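Local structure of DotU family type IV/VI secretion system protein (Acinetobacter baumannii, 6Y4R) at residues A[40-43]-A[44-48]; A[125-128]-A[129-132]. The protein is a component of the type VI secretion system whose cytoplasmic domain probably helps link the membrane complex to the rest of the secretion machinery. All coordinates share one frame; numbering follows the deposited sequence.

Interaction 1 of 2, residues A[40-43]-A[44-48]; sequences RFEQ and QAKKL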
ATOM      1  N   ARG A  40     -10.960  -3.090 -10.320  1.00 38.65           N
ATOM      2  CA  ARG A  40     -11.248  -1.799 -10.953  1.00 41.37           C
ATOM      3  C   ARG A  40      -9.967  -1.038 -11.261  1.00 41.61           C
ATOM      4  O   ARG A  40      -9.783  -0.523 -12.371  1.00 36.39           O
ATOM      5  CB  ARG A  40     -12.115  -0.923 -10.053  1.00 44.63           C
ATOM      6  CG  ARG A  40     -13.431  -1.492  -9.704  1.00 51.59           C
ATOM      7  CD  ARG A  40     -14.568  -0.649 -10.184  1.00 57.36           C
ATOM      8  NE  ARG A  40     -15.823  -1.256  -9.755  1.00 61.07           N
ATOM      9  CZ  ARG A  40     -16.997  -1.061 -10.345  1.00 65.29           C
ATOM     10  NH1 ARG A  40     -17.085  -0.274 -11.414  1.00 67.70           N
ATOM     11  NH2 ARG A  40     -18.080  -1.661  -9.869  1.00 65.59           N
ATOM     12  N   PHE A  41      -9.096  -0.906 -10.256  1.00 44.61           N
ATOM     13  CA  PHE A  41      -7.829  -0.212 -10.445  1.00 39.71           C
ATOM     14  C   PHE A  41      -6.995  -0.849 -11.530  1.00 34.01           C
ATOM     15  O   PHE A  41      -6.342  -0.143 -12.300  1.00 41.60           O
ATOM     16  CB  PHE A  41      -7.044  -0.180  -9.125  1.00 37.78           C
ATOM     17  CG  PHE A  41      -5.565  -0.009  -9.289  1.00 27.90           C
ATOM     18  CD1 PHE A  41      -4.712  -0.990  -8.849  1.00 35.85           C
ATOM     19  CD2 PHE A  41      -5.016   1.143  -9.814  1.00 33.99           C
ATOM     20  CE1 PHE A  41      -3.336  -0.844  -8.972  1.00 40.12           C
ATOM     21  CE2 PHE A  41      -3.627   1.282  -9.939  1.00 27.82           C
ATOM     22  CZ  PHE A  41      -2.803   0.298  -9.512  1.00 26.93           C
ATOM     23  N   GLU A  42      -7.041  -2.164 -11.653  1.00 31.23           N
ATOM     24  CA  GLU A  42      -6.188  -2.814 -12.639  1.00 43.64           C
ATOM     25  C   GLU A  42      -6.753  -2.631 -14.043  1.00 46.64           C
ATOM     26  O   GLU A  42      -6.081  -2.079 -14.919  1.00 51.16           O
ATOM     27  CB  GLU A  42      -6.014  -4.276 -12.238  1.00 40.03           C
ATOM     28  CG  GLU A  42      -5.184  -5.158 -13.101  1.00 49.18           C
ATOM     29  CD  GLU A  42      -4.699  -6.320 -12.254  1.00 57.94           C
ATOM     30  OE1 GLU A  42      -4.512  -6.095 -11.035  1.00 58.24           O
ATOM     31  OE2 GLU A  42      -4.517  -7.438 -12.776  1.00 62.67           O
ATOM     32  N   GLN A  43      -8.025  -3.004 -14.244  1.00 45.78           N
ATOM     33  CA  GLN A  43      -8.726  -2.724 -15.499  1.00 48.88           C
ATOM     34  C   GLN A  43      -8.539  -1.281 -15.973  1.00 45.28           C
ATOM     35  O   GLN A  43      -8.328  -1.039 -17.166  1.00 45.81           O
ATOM     36  CB  GLN A  43     -10.217  -3.042 -15.330  1.00 61.09           C
ATOM     37  CG  GLN A  43     -11.167  -2.090 -16.043  1.00 71.57           C
ATOM     38  CD  GLN A  43     -12.589  -2.193 -15.531  1.00 76.08           C
ATOM     39  OE1 GLN A  43     -12.843  -2.721 -14.439  1.00 74.87           O
ATOM     40  NE2 GLN A  43     -13.524  -1.682 -16.324  1.00 80.63           N
ATOM     41  N   GLN A  44      -8.614  -0.308 -15.056  1.00 44.95           N
ATOM     42  CA  GLN A  44      -8.464   1.092 -15.456  1.00 45.56           C
ATOM     43  C   GLN A  44      -7.012   1.441 -15.745  1.00 39.47           C
ATOM     44  O   GLN A  44      -6.729   2.198 -16.678  1.00 41.64           O
ATOM     45  CB  GLN A  44      -9.021   2.025 -14.377  1.00 52.03           C
ATOM     46  CG  GLN A  44     -10.528   1.985 -14.207  1.00 55.42           C
ATOM     47  CD  GLN A  44     -11.010   3.082 -13.280  1.00 61.42           C
ATOM     48  OE1 GLN A  44     -10.214   3.678 -12.543  1.00 57.31           O
ATOM     49  NE2 GLN A  44     -12.311   3.381 -13.332  1.00 67.28           N
ATOM     50  N   ALA A  45      -6.079   0.919 -14.946  1.00 37.41           N
ATOM     51  CA  ALA A  45      -4.667   1.205 -15.193  1.00 34.61           C
ATOM     52  C   ALA A  45      -4.172   0.509 -16.457  1.00 43.18           C
ATOM     53  O   ALA A  45      -3.322   1.053 -17.165  1.00 45.72           O
ATOM     54  CB  ALA A  45      -3.820   0.804 -13.990  1.00 32.43           C
ATOM     55  N   LYS A  46      -4.693  -0.698 -16.752  1.00 45.51           N
ATOM     56  CA  LYS A  46      -4.338  -1.380 -17.986  1.00 39.91           C
ATOM     57  C   LYS A  46      -4.842  -0.627 -19.211  1.00 47.92           C
ATOM     58  O   LYS A  46      -4.093  -0.501 -20.188  1.00 61.80           O
ATOM     59  CB  LYS A  46      -4.865  -2.814 -18.007  1.00 38.90           C
ATOM     60  CG  LYS A  46      -4.455  -3.711 -16.853  1.00 52.82           C
ATOM     61  CD  LYS A  46      -4.579  -5.175 -17.293  1.00 55.61           C
ATOM     62  CE  LYS A  46      -5.955  -5.458 -17.952  1.00 57.64           C
ATOM     63  NZ  LYS A  46      -5.845  -6.704 -18.812  1.00 64.57           N
ATOM     64  N   LYS A  47      -6.047  -0.037 -19.157  1.00 46.25           N
ATOM     65  CA  LYS A  47      -6.569   0.708 -20.307  1.00 54.69           C
ATOM     66  C   LYS A  47      -5.899   2.030 -20.507  1.00 51.31           C
ATOM     67  O   LYS A  47      -5.978   2.584 -21.607  1.00 51.69           O
ATOM     68  CB  LYS A  47      -7.981   1.232 -20.136  1.00 64.53           C
ATOM     69  CG  LYS A  47      -9.203   0.639 -20.635  1.00 74.62           C
ATOM     70  CD  LYS A  47     -10.149   0.587 -19.588  1.00 80.15           C
ATOM     71  CE  LYS A  47     -11.348   0.521 -20.367  1.00 85.57           C
ATOM     72  NZ  LYS A  47     -12.472   0.459 -19.461  1.00 85.20           N
ATOM     73  N   LEU A  48      -5.347   2.587 -19.445  1.00 48.10           N
ATOM     74  CA  LEU A  48      -4.575   3.806 -19.570  1.00 46.25           C
ATOM     75  C   LEU A  48      -3.131   3.508 -19.896  1.00 47.96           C
ATOM     76  O   LEU A  48      -2.321   4.433 -19.960  1.00 48.43           O
ATOM     77  CB  LEU A  48      -4.694   4.663 -18.307  1.00 40.15           C
ATOM     78  CG  LEU A  48      -6.054   5.309 -17.982  1.00 44.17           C
ATOM     79  CD1 LEU A  48      -6.006   6.072 -16.646  1.00 39.19           C
ATOM     80  CD2 LEU A  48      -6.531   6.230 -19.112  1.00 44.30           C
TER
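E42 and K46 are joined first through the backbone, where K46 N donates to E42 O at 2.7 Å. The same i to i+4 pattern satisfies the three other carbonyls of 40-43: Q44 N reaches R40 O, A45 N reaches F41 O, and K47 N reaches Q43 O in the longest of the four bonds, at 3.2 Å. One further bond of the same kind, L48 N to Q44 O, carries the pattern to the residue just past the helix.

The charged side chains do not complete this pairing. With CG anti to the backbone N (chi1 180°) and the chain extended beyond it, E42 carries its carboxylate away from K46; the two side chains cross with E42 CG and K46 CG 4.1 Å apart, while E42 OE2 and K46 NZ stay 6.2 Å apart. The carboxylate instead finds its partner in K59 of helix 52-71, to which E42 OE1 forms a salt bridge. Q43 and K47 run side by side in the same direction, with Q43 NE2 and K47 NZ 3.9 Å apart; long polar chains suit this exposed side.

On the buried side, F41 CE2 meets A45 CB at 4.1 Å, the methyl lying oblique to the ring. A small alanine suits this spot, since both residues also touch L7 of helix 4-7, and F41 packs on A58 and A45 on I55 of helix 52-71. R40, which is exposed, makes a long, weak ion pair with D36.

With F41 and A45 buried, R40, Q43, Q44, K46 and K47 exposed, and E42 bridging to helix 52-71 at the boundary, these are the last turns of an amphipathic helix at the surface of an all-helical DotU-family domain.

Interaction 2 of 2, residues A[125-128]-A[129-132]; sequences FHYC and LLLG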
ATOM      1  N   PHE A 125       4.523   4.014  -3.803  1.00 26.97           N
ATOM      2  CA  PHE A 125       5.275   3.482  -2.667  1.00 25.64           C
ATOM      3  C   PHE A 125       5.601   4.558  -1.642  1.00 30.18           C
ATOM      4  O   PHE A 125       5.636   4.265  -0.442  1.00 33.55           O
ATOM      5  CB  PHE A 125       6.569   2.818  -3.117  1.00 25.29           C
ATOM      6  CG  PHE A 125       6.414   1.372  -3.510  1.00 26.98           C
ATOM      7  CD1 PHE A 125       5.659   1.011  -4.604  1.00 29.99           C
ATOM      8  CD2 PHE A 125       7.025   0.366  -2.768  1.00 28.16           C
ATOM      9  CE1 PHE A 125       5.534  -0.327  -4.960  1.00 30.59           C
ATOM     10  CE2 PHE A 125       6.885  -0.957  -3.116  1.00 23.13           C
ATOM     11  CZ  PHE A 125       6.146  -1.300  -4.214  1.00 23.20           C
ATOM     12  N   HIS A 126       5.856   5.797  -2.091  1.00 32.65           N
ATOM     13  CA  HIS A 126       6.053   6.914  -1.165  1.00 31.35           C
ATOM     14  C   HIS A 126       4.776   7.230  -0.398  1.00 32.37           C
ATOM     15  O   HIS A 126       4.811   7.461   0.817  1.00 40.15           O
ATOM     16  CB  HIS A 126       6.535   8.144  -1.944  1.00 30.13           C
ATOM     17  CG  HIS A 126       6.623   9.402  -1.133  1.00 27.91           C
ATOM     18  ND1 HIS A 126       5.754  10.455  -1.308  1.00 29.19           N
ATOM     19  CD2 HIS A 126       7.502   9.796  -0.178  1.00 30.71           C
ATOM     20  CE1 HIS A 126       6.083  11.439  -0.484  1.00 31.93           C
ATOM     21  NE2 HIS A 126       7.138  11.063   0.218  1.00 27.64           N
ATOM     22  N   TYR A 127       3.635   7.227  -1.089  1.00 26.14           N
ATOM     23  CA  TYR A 127       2.358   7.553  -0.454  1.00 27.96           C
ATOM     24  C   TYR A 127       1.918   6.493   0.550  1.00 23.40           C
ATOM     25  O   TYR A 127       1.270   6.822   1.545  1.00 35.32           O
ATOM     26  CB  TYR A 127       1.298   7.772  -1.534  1.00 27.12           C
ATOM     27  CG  TYR A 127       0.052   8.429  -1.027  1.00 30.96           C
ATOM     28  CD1 TYR A 127       0.091   9.705  -0.500  1.00 38.18           C
ATOM     29  CD2 TYR A 127      -1.174   7.803  -1.132  1.00 37.32           C
ATOM     30  CE1 TYR A 127      -1.061  10.322  -0.029  1.00 48.37           C
ATOM     31  CE2 TYR A 127      -2.340   8.413  -0.675  1.00 43.42           C
ATOM     32  CZ  TYR A 127      -2.275   9.671  -0.127  1.00 49.93           C
ATOM     33  OH  TYR A 127      -3.417  10.288   0.327  1.00 57.89           O
ATOM     34  N   CYS A 128       2.241   5.227   0.312  1.00 24.47           N
ATOM     35  CA  CYS A 128       2.011   4.214   1.335  1.00 27.49           C
ATOM     36  C   CYS A 128       2.890   4.478   2.555  1.00 33.72           C
ATOM     37  O   CYS A 128       2.498   4.181   3.690  1.00 35.25           O
ATOM     38  CB  CYS A 128       2.283   2.832   0.757  1.00 29.08           C
ATOM     39  SG  CYS A 128       1.118   2.384  -0.554  1.00 34.00           S
ATOM     40  N   LEU A 129       4.103   5.002   2.341  1.00 34.62           N
ATOM     41  CA  LEU A 129       4.943   5.352   3.482  1.00 34.97           C
ATOM     42  C   LEU A 129       4.375   6.541   4.270  1.00 35.17           C
ATOM     43  O   LEU A 129       4.378   6.508   5.507  1.00 24.90           O
ATOM     44  CB  LEU A 129       6.383   5.629   3.016  1.00 36.23           C
ATOM     45  CG  LEU A 129       7.151   4.410   2.473  1.00 34.57           C
ATOM     46  CD1 LEU A 129       8.381   4.795   1.652  1.00 24.71           C
ATOM     47  CD2 LEU A 129       7.563   3.499   3.624  1.00 31.07           C
ATOM     48  N   LEU A 130       3.826   7.573   3.589  1.00 28.90           N
ATOM     49  CA  LEU A 130       3.198   8.679   4.331  1.00 31.61           C
ATOM     50  C   LEU A 130       1.902   8.274   5.032  1.00 36.03           C
ATOM     51  O   LEU A 130       1.534   8.923   6.023  1.00 36.99           O
ATOM     52  CB  LEU A 130       2.889   9.908   3.457  1.00 30.47           C
ATOM     53  CG  LEU A 130       3.880  10.629   2.546  1.00 29.12           C
ATOM     54  CD1 LEU A 130       3.156  11.589   1.583  1.00 27.01           C
ATOM     55  CD2 LEU A 130       4.829  11.376   3.431  1.00 27.56           C
ATOM     56  N   LEU A 131       1.206   7.226   4.572  1.00 24.16           N
ATOM     57  CA  LEU A 131       0.011   6.759   5.263  1.00 28.61           C
ATOM     58  C   LEU A 131       0.296   5.660   6.292  1.00 30.43           C
ATOM     59  O   LEU A 131      -0.614   4.890   6.638  1.00 34.95           O
ATOM     60  CB  LEU A 131      -1.056   6.278   4.275  1.00 28.28           C
ATOM     61  CG  LEU A 131      -1.541   7.192   3.154  1.00 31.63           C
ATOM     62  CD1 LEU A 131      -2.649   6.466   2.337  1.00 27.94           C
ATOM     63  CD2 LEU A 131      -2.028   8.536   3.714  1.00 38.59           C
ATOM     64  N   GLY A 132       1.535   5.560   6.768  1.00 28.20           N
ATOM     65  CA  GLY A 132       1.849   4.844   7.989  1.00 30.05           C
ATOM     66  C   GLY A 132       2.519   3.503   7.823  1.00 29.44           C
ATOM     67  O   GLY A 132       2.859   2.873   8.834  1.00 32.97           O
TER
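L130 and L131 each lie over the face of an aromatic ring one turn back. L130 CG sits 4.2 Å from the centroid of the H126 imidazole, 25° off the ring normal, in a CH-pi contact displaced toward the rim; its CD1 comes closest, 3.6 Å from H126 CE1. L131 makes the equivalent contact with Y127, its CG 14° off the normal of the phenol ring and its methyl CD1 3.6 Å from Y127 CE2. Both rings have CG anti to the backbone N, whereas both leucines have CG beside their own N, a pairing that brings the branched ends back over the rings. L130 also meets Y127, crossing it at about a right angle, with its CD1 4.2 Å from Y127 CD1.

Beneath these contacts the i to i+4 bonds run on to L131 N, which donates to Y127 O at 3.1 Å. The helix then ends in a Schellman motif: G132, with positive phi, is its C' residue, a backbone shape that glycine adopts without strain, and G132 N donates to L129 O.

Helix 119-130 is wedged among its neighbours. F125 packs on helices 52-71 and 100-114, C128 on L65 of the former, and L129 and L130 on V149 of helix 143-159, while Y127 meets F12 of helix 9-19 edge-to-face.

From the N terminus, interaction 1 comes first, at the C-terminal end of helix 27-47, and is complete long before interaction 2 begins at the end of helix 119-130. Each is a local contact within continuous chain, so neither closes a long loop, and the two follow in series without nesting or crossing. The centres of interaction 1 and interaction 2 are about 21 Å apart. The nearest atoms of interaction 1 and interaction 2 are about 10 Å apart, with no direct touch. Helix 52-71 relates them: 40-48 packs on its A58 and I55, and 125-132 on its A61 and L65. Interaction 1 lies toward the periphery, beside helix 4-7; interaction 2 lies nearer the centre, joining helices 9-19, 100-114 and 143-159.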